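Local coordinates for arylamine n-acetyltransferase (Mycobacterium smegmatis, PDB 1W5R), which catalyses transfer of an acetyl group to arylamines, as a member of the arylamine N-acetyltransferase family, at residues Val91-Gly96 against Asn114-Ala119; Glu75-Leu80 against Leu128-Phe133; Val99-Asp104 against Glu175-Tyr180; Ser95-Trp100 against Pro107-Thr112. The protein carries 1 engineered substitution. All blocks are in the same frame, centred on the assembly; numbering follows the deposited sequence.

Contact 1. Residues Val91-Gly96 against Asn114-Ala119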
loop_
_atom_site.group_PDB
_atom_site.type_symbol
_atom_site.label_atom_id
_atom_site.label_comp_id
_atom_site.label_asym_id
_atom_site.label_seq_id
_atom_site.Cartn_x
_atom_site.Cartn_y
_atom_site.Cartn_z
ATOM N N VAL A 91 -15.476 2.925 36.507
ATOM C CA VAL A 91 -15.841 2.590 35.126
ATOM C C VAL A 91 -17.339 2.347 34.996
ATOM O O VAL A 91 -17.921 1.548 35.756
ATOM C CB VAL A 91 -15.081 1.323 34.627
ATOM C CG1 VAL A 91 -15.419 1.010 33.156
ATOM C CG2 VAL A 91 -13.572 1.458 34.823
ATOM N N GLU A 92 -17.968 3.036 34.052
ATOM C CA GLU A 92 -19.329 2.713 33.624
ATOM C C GLU A 92 -19.282 2.210 32.186
ATOM O O GLU A 92 -18.505 2.731 31.369
ATOM C CB GLU A 92 -20.253 3.916 33.767
ATOM C CG GLU A 92 -20.450 4.296 35.241
ATOM C CD GLU A 92 -21.271 5.548 35.457
ATOM O OE1 GLU A 92 -21.307 6.422 34.564
ATOM O OE2 GLU A 92 -21.877 5.661 36.549
ATOM N N ARG A 93 -20.069 1.172 31.901
ATOM C CA ARG A 93 -20.187 0.636 30.548
ATOM C C ARG A 93 -21.360 1.259 29.826
ATOM O O ARG A 93 -22.496 1.231 30.304
ATOM C CB ARG A 93 -20.350 -0.890 30.554
ATOM C CG ARG A 93 -19.088 -1.689 30.891
ATOM C CD ARG A 93 -18.696 -1.584 32.373
ATOM N NE ARG A 93 -17.696 -2.590 32.702
ATOM C CZ ARG A 93 -17.123 -2.738 33.894
ATOM N NH1 ARG A 93 -17.451 -1.934 34.908
ATOM N NH2 ARG A 93 -16.225 -3.695 34.071
ATOM N N LEU A 94 -21.092 1.851 28.668
ATOM C CA LEU A 94 -22.155 2.471 27.897
ATOM C C LEU A 94 -22.403 1.696 26.612
ATOM O O LEU A 94 -21.516 0.965 26.144
ATOM C CB LEU A 94 -21.777 3.913 27.549
ATOM C CG LEU A 94 -21.285 4.799 28.708
ATOM C CD1 LEU A 94 -20.995 6.217 28.226
ATOM C CD2 LEU A 94 -22.295 4.840 29.853
ATOM N N SER A 95 -23.598 1.869 26.062
ATOM C CA SER A 95 -23.949 1.318 24.755
ATOM C C SER A 95 -24.197 2.422 23.736
ATOM O O SER A 95 -24.546 3.557 24.096
ATOM C CB SER A 95 -25.194 0.420 24.859
ATOM O OG SER A 95 -26.319 1.183 25.257
ATOM N N GLY A 96 -24.019 2.081 22.461
ATOM C CA GLY A 96 -24.251 3.034 21.394
ATOM C C GLY A 96 -24.686 2.408 20.079
ATOM O O GLY A 96 -24.713 1.177 19.929
ATOM N N ASN A 114 -20.289 -0.714 22.402
ATOM C CA ASN A 114 -20.079 -0.673 23.851
ATOM C C ASN A 114 -18.810 0.142 24.043
ATOM O O ASN A 114 -17.796 -0.142 23.398
ATOM C CB ASN A 114 -19.931 -2.119 24.370
ATOM C CG ASN A 114 -19.436 -2.234 25.821
ATOM O OD1 ASN A 114 -18.711 -3.179 26.132
ATOM N ND2 ASN A 114 -19.839 -1.313 26.706
ATOM N N VAL A 115 -18.895 1.183 24.882
ATOM C CA VAL A 115 -17.748 2.037 25.191
ATOM C C VAL A 115 -17.677 2.252 26.709
ATOM O O VAL A 115 -18.576 1.809 27.441
ATOM C CB VAL A 115 -17.781 3.402 24.438
ATOM C CG1 VAL A 115 -17.801 3.172 22.939
ATOM C CG2 VAL A 115 -18.972 4.278 24.879
ATOM N N LEU A 116 -16.614 2.909 27.178
ATOM C CA LEU A 116 -16.431 3.115 28.618
ATOM C C LEU A 116 -16.493 4.584 28.972
ATOM O O LEU A 116 -15.996 5.429 28.216
ATOM C CB LEU A 116 -15.086 2.565 29.081
ATOM C CG LEU A 116 -14.824 1.099 28.726
ATOM C CD1 LEU A 116 -13.404 0.724 29.150
ATOM C CD2 LEU A 116 -15.879 0.185 29.370
ATOM N N SER A 117 -17.104 4.875 30.118
ATOM C CA SER A 117 -16.992 6.195 30.719
ATOM C C SER A 117 -16.178 6.024 32.006
ATOM O O SER A 117 -16.596 5.295 32.925
ATOM C CB SER A 117 -18.368 6.789 30.975
ATOM O OG SER A 117 -18.248 7.958 31.770
ATOM N N VAL A 118 -15.006 6.658 32.044
ATOM C CA VAL A 118 -13.991 6.374 33.064
ATOM C C VAL A 118 -13.686 7.620 33.894
ATOM O O VAL A 118 -13.488 8.700 33.348
ATOM C CB VAL A 118 -12.690 5.832 32.414
ATOM C CG1 VAL A 118 -11.613 5.522 33.436
ATOM C CG2 VAL A 118 -12.984 4.589 31.573
ATOM N N ALA A 119 -13.670 7.449 35.213
ATOM C CA ALA A 119 -13.278 8.524 36.125
ATOM C C ALA A 119 -11.993 8.144 36.845
ATOM O O ALA A 119 -11.799 6.985 37.218
ATOM C CB ALA A 119 -14.389 8.796 37.136
#
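R93 and L116 face each other as a non-hydrogen-bonded pair in an antiparallel ladder, a worked example of how two neighbouring strands of a sheet sort their side chains onto two faces. The strand segments 91-96 and 114-119 run with their N-to-C directions 142° apart. On the face of V91, R93 and L116, the L116 branch CD2 does the touching, 3.9 Å from V91 CG1 and 4.0 Å from R93 CG. R93 and L116 lie side by side and point the same way, whereas V91 crosses L116 obliquely. R93 bends at chi2 (72°), which turns CD out of an extended course. Its guanidinium has V91 CG1 over one face, toward the rim, and is claimed by helix 73-87 through a salt bridge to E85 and a cation-pi contact with Y82. On the other face, L94 CD1 rests 3.8 Å from S117 CB, and L94 CB meets V115 CG2 at 3.9 Å; S117 OG turns to R126. Strand 175-182 adds F182 and Y180 to this layer. Between the faces, E92 and S117 exchange two nearly straight backbone bonds. N114, its CG anti to the backbone N (chi1 169°), donates from ND2 to L94 O at 2.9 Å, while V115 N reaches the same L94 O, also at 2.9 Å, from the opposite face of the carbonyl plane.

Contact 2. Residues Glu75-Leu80 against Leu128-Phe133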
loop_
_atom_site.group_PDB
_atom_site.type_symbol
_atom_site.label_atom_id
_atom_site.label_comp_id
_atom_site.label_asym_id
_atom_site.label_seq_id
_atom_site.Cartn_x
_atom_site.Cartn_y
_atom_site.Cartn_z
ATOM N N GLU A 75 -15.835 -7.262 23.345
ATOM C CA GLU A 75 -14.729 -8.000 23.941
ATOM C C GLU A 75 -13.627 -7.046 24.364
ATOM O O GLU A 75 -13.087 -7.145 25.470
ATOM C CB GLU A 75 -14.215 -9.067 22.966
ATOM C CG GLU A 75 -15.246 -10.155 22.718
ATOM C CD GLU A 75 -14.912 -11.027 21.533
ATOM O OE1 GLU A 75 -14.710 -12.249 21.742
ATOM O OE2 GLU A 75 -14.884 -10.503 20.392
ATOM N N HIS A 76 -13.292 -6.105 23.480
ATOM C CA HIS A 76 -12.257 -5.111 23.774
ATOM C C HIS A 76 -12.577 -4.233 24.952
ATOM O O HIS A 76 -11.808 -4.155 25.913
ATOM C CB HIS A 76 -12.031 -4.232 22.554
ATOM C CG HIS A 76 -11.038 -4.806 21.600
ATOM N ND1 HIS A 76 -9.679 -4.764 21.834
ATOM C CD2 HIS A 76 -11.204 -5.481 20.436
ATOM C CE1 HIS A 76 -9.048 -5.366 20.842
ATOM N NE2 HIS A 76 -9.952 -5.818 19.984
ATOM N N ASN A 77 -13.707 -3.561 24.875
ATOM C CA ASN A 77 -14.068 -2.631 25.936
ATOM C C ASN A 77 -14.520 -3.348 27.183
ATOM O O ASN A 77 -14.349 -2.825 28.288
ATOM C CB ASN A 77 -15.066 -1.599 25.424
ATOM C CG ASN A 77 -14.394 -0.595 24.490
ATOM O OD1 ASN A 77 -13.240 -0.230 24.709
ATOM N ND2 ASN A 77 -15.096 -0.182 23.441
ATOM N N GLY A 78 -15.055 -4.548 27.022
ATOM C CA GLY A 78 -15.375 -5.348 28.199
ATOM C C GLY A 78 -14.099 -5.643 28.958
ATOM O O GLY A 78 -14.001 -5.362 30.160
ATOM N N LEU A 79 -13.102 -6.183 28.258
ATOM C CA LEU A 79 -11.824 -6.500 28.873
ATOM C C LEU A 79 -11.193 -5.278 29.531
ATOM O O LEU A 79 -10.763 -5.336 30.695
ATOM C CB LEU A 79 -10.858 -7.093 27.831
ATOM C CG LEU A 79 -9.432 -7.388 28.317
ATOM C CD1 LEU A 79 -9.428 -8.423 29.414
ATOM C CD2 LEU A 79 -8.561 -7.850 27.159
ATOM N N LEU A 80 -11.099 -4.180 28.788
ATOM C CA LEU A 80 -10.461 -2.981 29.331
ATOM C C LEU A 80 -11.232 -2.450 30.527
ATOM O O LEU A 80 -10.632 -1.952 31.484
ATOM C CB LEU A 80 -10.329 -1.905 28.243
ATOM C CG LEU A 80 -9.565 -0.644 28.662
ATOM C CD1 LEU A 80 -8.212 -0.963 29.286
ATOM C CD2 LEU A 80 -9.391 0.270 27.457
ATOM N N LEU A 128 -14.227 9.472 27.948
ATOM C CA LEU A 128 -14.623 8.429 26.999
ATOM C C LEU A 128 -13.411 7.593 26.631
ATOM O O LEU A 128 -12.363 8.125 26.248
ATOM C CB LEU A 128 -15.248 9.043 25.748
ATOM C CG LEU A 128 -15.659 8.036 24.659
ATOM C CD1 LEU A 128 -16.715 7.055 25.161
ATOM C CD2 LEU A 128 -16.105 8.778 23.421
ATOM N N VAL A 129 -13.554 6.276 26.765
ATOM C CA VAL A 129 -12.490 5.347 26.398
ATOM C C VAL A 129 -13.115 4.304 25.479
ATOM O O VAL A 129 -14.150 3.721 25.803
ATOM C CB VAL A 129 -11.859 4.684 27.648
ATOM C CG1 VAL A 129 -10.855 3.633 27.238
ATOM C CG2 VAL A 129 -11.182 5.765 28.515
ATOM N N ASP A 130 -12.495 4.098 24.322
ATOM C CA ASP A 130 -13.037 3.143 23.359
ATOM C C ASP A 130 -11.881 2.567 22.576
ATOM O O ASP A 130 -11.315 3.236 21.723
ATOM C CB ASP A 130 -14.032 3.849 22.432
ATOM C CG ASP A 130 -14.600 2.935 21.343
ATOM O OD1 ASP A 130 -14.393 1.699 21.399
ATOM O OD2 ASP A 130 -15.283 3.476 20.435
ATOM N N VAL A 131 -11.512 1.338 22.906
ATOM C CA VAL A 131 -10.449 0.644 22.185
ATOM C C VAL A 131 -11.032 -0.473 21.304
ATOM O O VAL A 131 -10.296 -1.333 20.810
ATOM C CB VAL A 131 -9.354 0.098 23.136
ATOM C CG1 VAL A 131 -8.667 1.257 23.885
ATOM C CG2 VAL A 131 -9.944 -0.923 24.122
ATOM N N GLY A 132 -12.351 -0.444 21.119
ATOM C CA GLY A 132 -13.048 -1.544 20.463
ATOM C C GLY A 132 -13.770 -1.249 19.164
ATOM O O GLY A 132 -14.492 -2.123 18.654
ATOM N N PHE A 133 -13.585 -0.049 18.608
ATOM C CA PHE A 133 -14.346 0.342 17.408
ATOM C C PHE A 133 -13.679 -0.147 16.112
ATOM O O PHE A 133 -14.271 -0.035 15.037
ATOM C CB PHE A 133 -14.527 1.864 17.362
ATOM C CG PHE A 133 -15.521 2.329 16.328
ATOM C CD1 PHE A 133 -16.870 1.958 16.409
ATOM C CD2 PHE A 133 -15.111 3.150 15.277
ATOM C CE1 PHE A 133 -17.792 2.390 15.438
ATOM C CE2 PHE A 133 -16.032 3.597 14.318
ATOM C CZ PHE A 133 -17.366 3.209 14.400
#
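N77, on helix 73-87, and D130, just beyond strand 127-129, join the buried helix to an Asx turn at the heart of the enzyme. The turn is closed by G132 N, which donates to D130 OD1 at 3.0 Å. D130 CG is anti to the backbone N (chi1 177°); although CB points away from the helix, OD1 comes back to N77. N77 ND2 gives a second bond to the same D130 OD1, 2.9 Å long, from above the carboxylate plane; the two donors come from opposite faces of that plane. The N77 amide stands 60° from the carboxylate, and its other arm is used as well: V131 N donates to N77 OD1 at 2.9 Å, in the carbonyl plane and on a lone pair. With ND2 also bonded to N114 O, both ends of the amide are engaged and its flip is fixed.

Packing around it is close. H76 lays one ring face under V131 O, 3.6 Å from H76 CG, and H76 CB sits 3.6 Å from G132 CA; the ring nitrogens turn to H35 and P40 O. One helical turn on, the L80 side chain crosses those of V129 and V131 at about a right angle, its CD2 3.7 Å from V129 CG1 and 3.6 Å from V131 CG2.

D130 OD2 bonds to H113 NE2, consistent with the Asp-His pair of the Cys-His-Asp triad known in this family, and weakly to Y180 OH. With OD1 gripped by N77 and the turn, the carboxylate is fixed in rotation, so N77 would act as a second-shell residue positioning the probable triad aspartate.

Contact 3. Residues Val99-Asp104 against Glu175-Tyr180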
loop_
_atom_site.group_PDB
_atom_site.type_symbol
_atom_site.label_atom_id
_atom_site.label_comp_id
_atom_site.label_asym_id
_atom_site.label_seq_id
_atom_site.Cartn_x
_atom_site.Cartn_y
_atom_site.Cartn_z
ATOM N N VAL A 99 -23.320 4.895 13.419
ATOM C CA VAL A 99 -23.892 5.703 12.345
ATOM C C VAL A 99 -22.877 5.935 11.227
ATOM O O VAL A 99 -23.139 6.698 10.290
ATOM C CB VAL A 99 -24.423 7.066 12.869
ATOM C CG1 VAL A 99 -25.527 6.864 13.904
ATOM C CG2 VAL A 99 -23.279 7.913 13.455
ATOM N N TRP A 100 -21.733 5.269 11.325
ATOM C CA TRP A 100 -20.645 5.489 10.380
ATOM C C TRP A 100 -21.074 5.259 8.928
ATOM O O TRP A 100 -21.555 4.183 8.575
ATOM C CB TRP A 100 -19.428 4.647 10.750
ATOM C CG TRP A 100 -18.164 5.239 10.201
ATOM C CD1 TRP A 100 -17.997 6.514 9.734
ATOM C CD2 TRP A 100 -16.892 4.603 10.092
ATOM N NE1 TRP A 100 -16.701 6.704 9.328
ATOM C CE2 TRP A 100 -16.000 5.545 9.534
ATOM C CE3 TRP A 100 -16.414 3.321 10.406
ATOM C CZ2 TRP A 100 -14.662 5.249 9.275
ATOM C CZ3 TRP A 100 -15.078 3.026 10.152
ATOM C CH2 TRP A 100 -14.219 3.988 9.593
ATOM N N MET A 101 -20.910 6.300 8.110
ATOM C CA MET A 101 -21.226 6.276 6.671
ATOM C C MET A 101 -22.700 6.013 6.352
ATOM O O MET A 101 -23.045 5.702 5.208
ATOM C CB MET A 101 -20.328 5.280 5.924
ATOM C CG MET A 101 -18.844 5.615 5.970
ATOM S SD MET A 101 -18.485 7.252 5.295
ATOM C CE MET A 101 -18.802 6.992 3.549
ATOM N N ARG A 102 -23.563 6.145 7.356
ATOM C CA ARG A 102 -24.995 5.984 7.153
ATOM C C ARG A 102 -25.590 7.253 6.574
ATOM O O ARG A 102 -25.188 8.362 6.947
ATOM C CB ARG A 102 -25.706 5.640 8.465
ATOM C CG ARG A 102 -25.760 4.163 8.790
ATOM C CD ARG A 102 -27.069 3.833 9.512
ATOM N NE ARG A 102 -27.316 2.393 9.581
ATOM C CZ ARG A 102 -28.520 1.833 9.605
ATOM N NH1 ARG A 102 -29.614 2.578 9.544
ATOM N NH2 ARG A 102 -28.631 0.513 9.678
ATOM N N ALA A 103 -26.561 7.083 5.680
ATOM C CA ALA A 103 -27.289 8.207 5.107
ATOM C C ALA A 103 -28.001 9.021 6.188
ATOM O O ALA A 103 -28.367 8.496 7.247
ATOM C CB ALA A 103 -28.281 7.720 4.061
ATOM N N ASP A 104 -28.177 10.308 5.909
ATOM C CA ASP A 104 -28.834 11.248 6.812
ATOM C C ASP A 104 -30.242 10.785 7.220
ATOM O O ASP A 104 -30.705 11.077 8.325
ATOM C CB ASP A 104 -28.902 12.622 6.133
ATOM C CG ASP A 104 -29.396 13.718 7.060
ATOM O OD1 ASP A 104 -28.946 13.772 8.228
ATOM O OD2 ASP A 104 -30.229 14.536 6.607
ATOM N N GLU A 175 -11.986 15.436 6.677
ATOM C CA GLU A 175 -13.446 15.404 6.665
ATOM C C GLU A 175 -13.969 14.818 7.964
ATOM O O GLU A 175 -13.604 13.701 8.343
ATOM C CB GLU A 175 -13.966 14.536 5.501
ATOM C CG GLU A 175 -14.567 15.290 4.312
ATOM C CD GLU A 175 -15.418 14.391 3.411
ATOM O OE1 GLU A 175 -16.432 13.832 3.892
ATOM O OE2 GLU A 175 -15.077 14.256 2.217
ATOM N N TRP A 176 -14.849 15.552 8.629
ATOM C CA TRP A 176 -15.485 15.053 9.841
ATOM C C TRP A 176 -16.513 13.988 9.518
ATOM O O TRP A 176 -17.340 14.165 8.616
ATOM C CB TRP A 176 -16.097 16.201 10.627
ATOM C CG TRP A 176 -15.054 16.982 11.311
ATOM C CD1 TRP A 176 -14.397 18.086 10.838
ATOM C CD2 TRP A 176 -14.498 16.695 12.587
ATOM N NE1 TRP A 176 -13.477 18.518 11.764
ATOM C CE2 TRP A 176 -13.518 17.676 12.851
ATOM C CE3 TRP A 176 -14.739 15.698 13.542
ATOM C CZ2 TRP A 176 -12.771 17.688 14.031
ATOM C CZ3 TRP A 176 -14.012 15.707 14.704
ATOM C CH2 TRP A 176 -13.039 16.709 14.951
ATOM N N GLN A 177 -16.431 12.882 10.250
ATOM C CA GLN A 177 -17.287 11.721 10.045
ATOM C C GLN A 177 -17.844 11.259 11.377
ATOM O O GLN A 177 -17.086 10.889 12.272
ATOM C CB GLN A 177 -16.493 10.584 9.410
ATOM C CG GLN A 177 -16.024 10.945 8.002
ATOM C CD GLN A 177 -15.530 9.776 7.207
ATOM O OE1 GLN A 177 -15.282 8.695 7.742
ATOM N NE2 GLN A 177 -15.381 9.983 5.899
ATOM N N PRO A 178 -19.173 11.327 11.530
ATOM C CA PRO A 178 -19.789 10.720 12.698
ATOM C C PRO A 178 -19.524 9.213 12.734
ATOM O O PRO A 178 -19.624 8.527 11.698
ATOM C CB PRO A 178 -21.282 11.007 12.479
ATOM C CG PRO A 178 -21.304 12.246 11.592
ATOM C CD PRO A 178 -20.171 11.994 10.665
ATOM N N LEU A 179 -19.184 8.715 13.919
ATOM C CA LEU A 179 -18.867 7.302 14.104
ATOM C C LEU A 179 -20.022 6.578 14.782
ATOM O O LEU A 179 -20.527 5.581 14.252
ATOM C CB LEU A 179 -17.592 7.134 14.924
ATOM C CG LEU A 179 -16.320 7.807 14.366
ATOM C CD1 LEU A 179 -15.162 7.442 15.276
ATOM C CD2 LEU A 179 -16.024 7.450 12.895
ATOM N N TYR A 180 -20.435 7.065 15.952
ATOM C CA TYR A 180 -21.544 6.439 16.644
ATOM C C TYR A 180 -22.193 7.424 17.590
ATOM O O TYR A 180 -21.606 8.466 17.911
ATOM C CB TYR A 180 -21.084 5.182 17.387
ATOM C CG TYR A 180 -19.906 5.355 18.330
ATOM C CD1 TYR A 180 -20.072 5.858 19.629
ATOM C CD2 TYR A 180 -18.612 4.994 17.930
ATOM C CE1 TYR A 180 -18.983 5.993 20.510
ATOM C CE2 TYR A 180 -17.521 5.124 18.802
ATOM C CZ TYR A 180 -17.716 5.639 20.091
ATOM O OH TYR A 180 -16.666 5.736 20.985
HETATM O O HOH W 1 -19.943 8.808 9.028
#
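V99 donates from its backbone N to L179 O, 3.0 Å away, and its CG2 lies 3.8 Å from P178 CB. W100 follows with the main side-chain contact, its CG anti to the backbone N (chi1 -156°). Its indole is met over one face by L179 CD2, 3.7 Å from the centroid of the five-membered ring, a CH-pi contact in which the two side chains lie side by side. At the ring edge NE1 donates to Q177 OE1 at 2.9 Å; the oxygen lies near the indole plane, but the Q177 amide is turned 62° from it, and NE1 stands above the amide carbonyl plane. The chain here makes a type II beta turn from V99 to R102, while across from it L179 and Y180 both pair with L168 in a classic beta bulge, so that a turn leaving strand 90-98 packs on an irregular place in strand 175-182. M101, with the positive phi (62°) expected at the third position of that turn, places CG over the opposite indole face. Its backbone N donates at 2.8 Å to a water, which in turn donates to P178 O at 2.7 Å. R102 N completes the turn by bonding back to V99 O.

Contact 4. Residues Ser95-Trp100 against Pro107-Thr112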
loop_
_atom_site.group_PDB
_atom_site.type_symbol
_atom_site.label_atom_id
_atom_site.label_comp_id
_atom_site.label_asym_id
_atom_site.label_seq_id
_atom_site.Cartn_x
_atom_site.Cartn_y
_atom_site.Cartn_z
ATOM N N SER A 95 -23.598 1.869 26.062
ATOM C CA SER A 95 -23.949 1.318 24.755
ATOM C C SER A 95 -24.197 2.422 23.736
ATOM O O SER A 95 -24.546 3.557 24.096
ATOM C CB SER A 95 -25.194 0.420 24.859
ATOM O OG SER A 95 -26.319 1.183 25.257
ATOM N N GLY A 96 -24.019 2.081 22.461
ATOM C CA GLY A 96 -24.251 3.034 21.394
ATOM C C GLY A 96 -24.686 2.408 20.079
ATOM O O GLY A 96 -24.713 1.177 19.929
ATOM N N ARG A 97 -25.026 3.271 19.132
ATOM C CA ARG A 97 -25.541 2.897 17.819
ATOM C C ARG A 97 -24.550 3.417 16.788
ATOM O O ARG A 97 -24.133 4.582 16.863
ATOM C CB ARG A 97 -26.895 3.575 17.569
ATOM C CG ARG A 97 -27.938 3.325 18.662
ATOM C CD ARG A 97 -29.249 4.017 18.327
ATOM N NE ARG A 97 -30.157 3.993 19.467
ATOM C CZ ARG A 97 -30.987 2.983 19.741
ATOM N NH1 ARG A 97 -31.059 1.927 18.943
ATOM N NH2 ARG A 97 -31.766 3.048 20.806
ATOM N N VAL A 98 -24.160 2.571 15.834
ATOM C CA VAL A 98 -23.143 2.965 14.856
ATOM C C VAL A 98 -23.793 3.675 13.685
ATOM O O VAL A 98 -24.683 3.149 13.023
ATOM C CB VAL A 98 -22.286 1.738 14.400
ATOM C CG1 VAL A 98 -21.253 2.138 13.310
ATOM C CG2 VAL A 98 -21.588 1.111 15.596
ATOM N N VAL A 99 -23.320 4.895 13.419
ATOM C CA VAL A 99 -23.892 5.703 12.345
ATOM C C VAL A 99 -22.877 5.935 11.227
ATOM O O VAL A 99 -23.139 6.698 10.290
ATOM C CB VAL A 99 -24.423 7.066 12.869
ATOM C CG1 VAL A 99 -25.527 6.864 13.904
ATOM C CG2 VAL A 99 -23.279 7.913 13.455
ATOM N N TRP A 100 -21.733 5.269 11.325
ATOM C CA TRP A 100 -20.645 5.489 10.380
ATOM C C TRP A 100 -21.074 5.259 8.928
ATOM O O TRP A 100 -21.555 4.183 8.575
ATOM C CB TRP A 100 -19.428 4.647 10.750
ATOM C CG TRP A 100 -18.164 5.239 10.201
ATOM C CD1 TRP A 100 -17.997 6.514 9.734
ATOM C CD2 TRP A 100 -16.892 4.603 10.092
ATOM N NE1 TRP A 100 -16.701 6.704 9.328
ATOM C CE2 TRP A 100 -16.000 5.545 9.534
ATOM C CE3 TRP A 100 -16.414 3.321 10.406
ATOM C CZ2 TRP A 100 -14.662 5.249 9.275
ATOM C CZ3 TRP A 100 -15.078 3.026 10.152
ATOM C CH2 TRP A 100 -14.219 3.988 9.593
ATOM N N PRO A 107 -32.669 4.446 8.667
ATOM C CA PRO A 107 -33.393 4.056 9.882
ATOM C C PRO A 107 -32.452 4.052 11.086
ATOM O O PRO A 107 -31.243 3.883 10.923
ATOM C CB PRO A 107 -33.857 2.626 9.586
ATOM C CG PRO A 107 -33.715 2.444 8.096
ATOM C CD PRO A 107 -32.634 3.370 7.659
ATOM N N LEU A 108 -33.009 4.249 12.276
ATOM C CA LEU A 108 -32.229 4.201 13.512
ATOM C C LEU A 108 -31.477 2.861 13.615
ATOM O O LEU A 108 -32.082 1.794 13.505
ATOM C CB LEU A 108 -33.148 4.383 14.718
ATOM C CG LEU A 108 -32.489 4.533 16.082
ATOM C CD1 LEU A 108 -31.902 5.920 16.267
ATOM C CD2 LEU A 108 -33.492 4.229 17.185
ATOM N N PRO A 109 -30.148 2.909 13.822
ATOM C CA PRO A 109 -29.431 1.634 13.963
ATOM C C PRO A 109 -29.677 0.964 15.318
ATOM O O PRO A 109 -30.022 1.633 16.291
ATOM C CB PRO A 109 -27.944 2.029 13.862
ATOM C CG PRO A 109 -27.941 3.486 13.467
ATOM C CD PRO A 109 -29.240 4.066 13.910
ATOM N N ALA A 110 -29.484 -0.352 15.373
ATOM C CA ALA A 110 -29.471 -1.083 16.636
ATOM C C ALA A 110 -28.343 -0.615 17.549
ATOM O O ALA A 110 -27.354 -0.029 17.076
ATOM C CB ALA A 110 -29.331 -2.584 16.371
ATOM N N GLN A 111 -28.496 -0.878 18.848
ATOM C CA GLN A 111 -27.409 -0.677 19.790
ATOM C C GLN A 111 -26.447 -1.846 19.593
ATOM O O GLN A 111 -26.735 -2.982 19.985
ATOM C CB GLN A 111 -27.914 -0.633 21.233
ATOM C CG GLN A 111 -28.774 0.580 21.554
ATOM C CD GLN A 111 -29.287 0.509 22.966
ATOM O OE1 GLN A 111 -28.501 0.403 23.919
ATOM N NE2 GLN A 111 -30.607 0.554 23.120
ATOM N N THR A 112 -25.313 -1.562 18.946
ATOM C CA THR A 112 -24.337 -2.609 18.625
ATOM C C THR A 112 -22.931 -2.276 19.121
ATOM O O THR A 112 -21.978 -3.018 18.862
ATOM C CB THR A 112 -24.238 -2.847 17.119
ATOM O OG1 THR A 112 -23.700 -1.676 16.501
ATOM C CG2 THR A 112 -25.590 -3.193 16.508
HETATM O O HOH W 2 -25.379 0.031 15.255
#
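R97 presents its guanidinium to L108, P109 and Q111, and all three hold it. Q111 CG lies 3.6 Å above the R97 guanidinium plane, over its centre, and L108 CD2 takes the same place over the opposite face, 3.7 Å from that plane, so the flat group is sandwiched between aliphatic carbons. At the edge, R97 NH1 donates to P109 O at 2.9 Å, in both the guanidinium and the carbonyl plane. The R97 chain runs extended from CG to NE (CD anti to CA, chi2 -179°), which carries the charged end out to these partners. The Q111 amide is turned 68° from the guanidinium and points to S95.

What positions Q111 is the next layer. S95 OG donates to Q111 OE1 at 2.7 Å, with the hydroxyl lying between its backbone N and carbonyl carbon. That hydroxyl also accepts from R187 NE, which would polarise it toward donation to Q111.

Backbone pairing is looser here. T112 N makes only a weak bond to G96 O, at 3.0 Å, and water bridges where the strands part: a single molecule accepts from V98 N at 2.9 Å, donates to A110 O at 2.7 Å and lies 2.7 Å from T112 OG1. The V98 side chain crosses that of T112 at about a right angle, CG2 meeting OG1.

Farther out, T112 O accepts from NE2 of the engineered Q73, and G96 bonds to the backbone of H113, the probable triad histidine after T112. Such fraying marks the loop end of a beta hairpin, strands 90-98 and 111-119 parting into connection 99-110.

Contacts 1 and 2 are buried, contact 3 is partly so and contact 4 lies at the surface. Contacts 1 and 4 use the same two strands, 90-98 and 111-119, sharing S95 and G96: the ladder is regular and straight-bonded inside, but weakly paired and bridged by water at its end. Contact 3 overlaps contact 4 at V99 and W100, and ties the strand end to neighbouring strand 175-182 through an indole and another water. Contact 2 differs in joining helix 73-87 to the turn after strand 127-129, with an amide and a carboxylate in place of a ladder; N77 ND2 to N114 O links it to contact 1, and F133 against Y180 to contact 3.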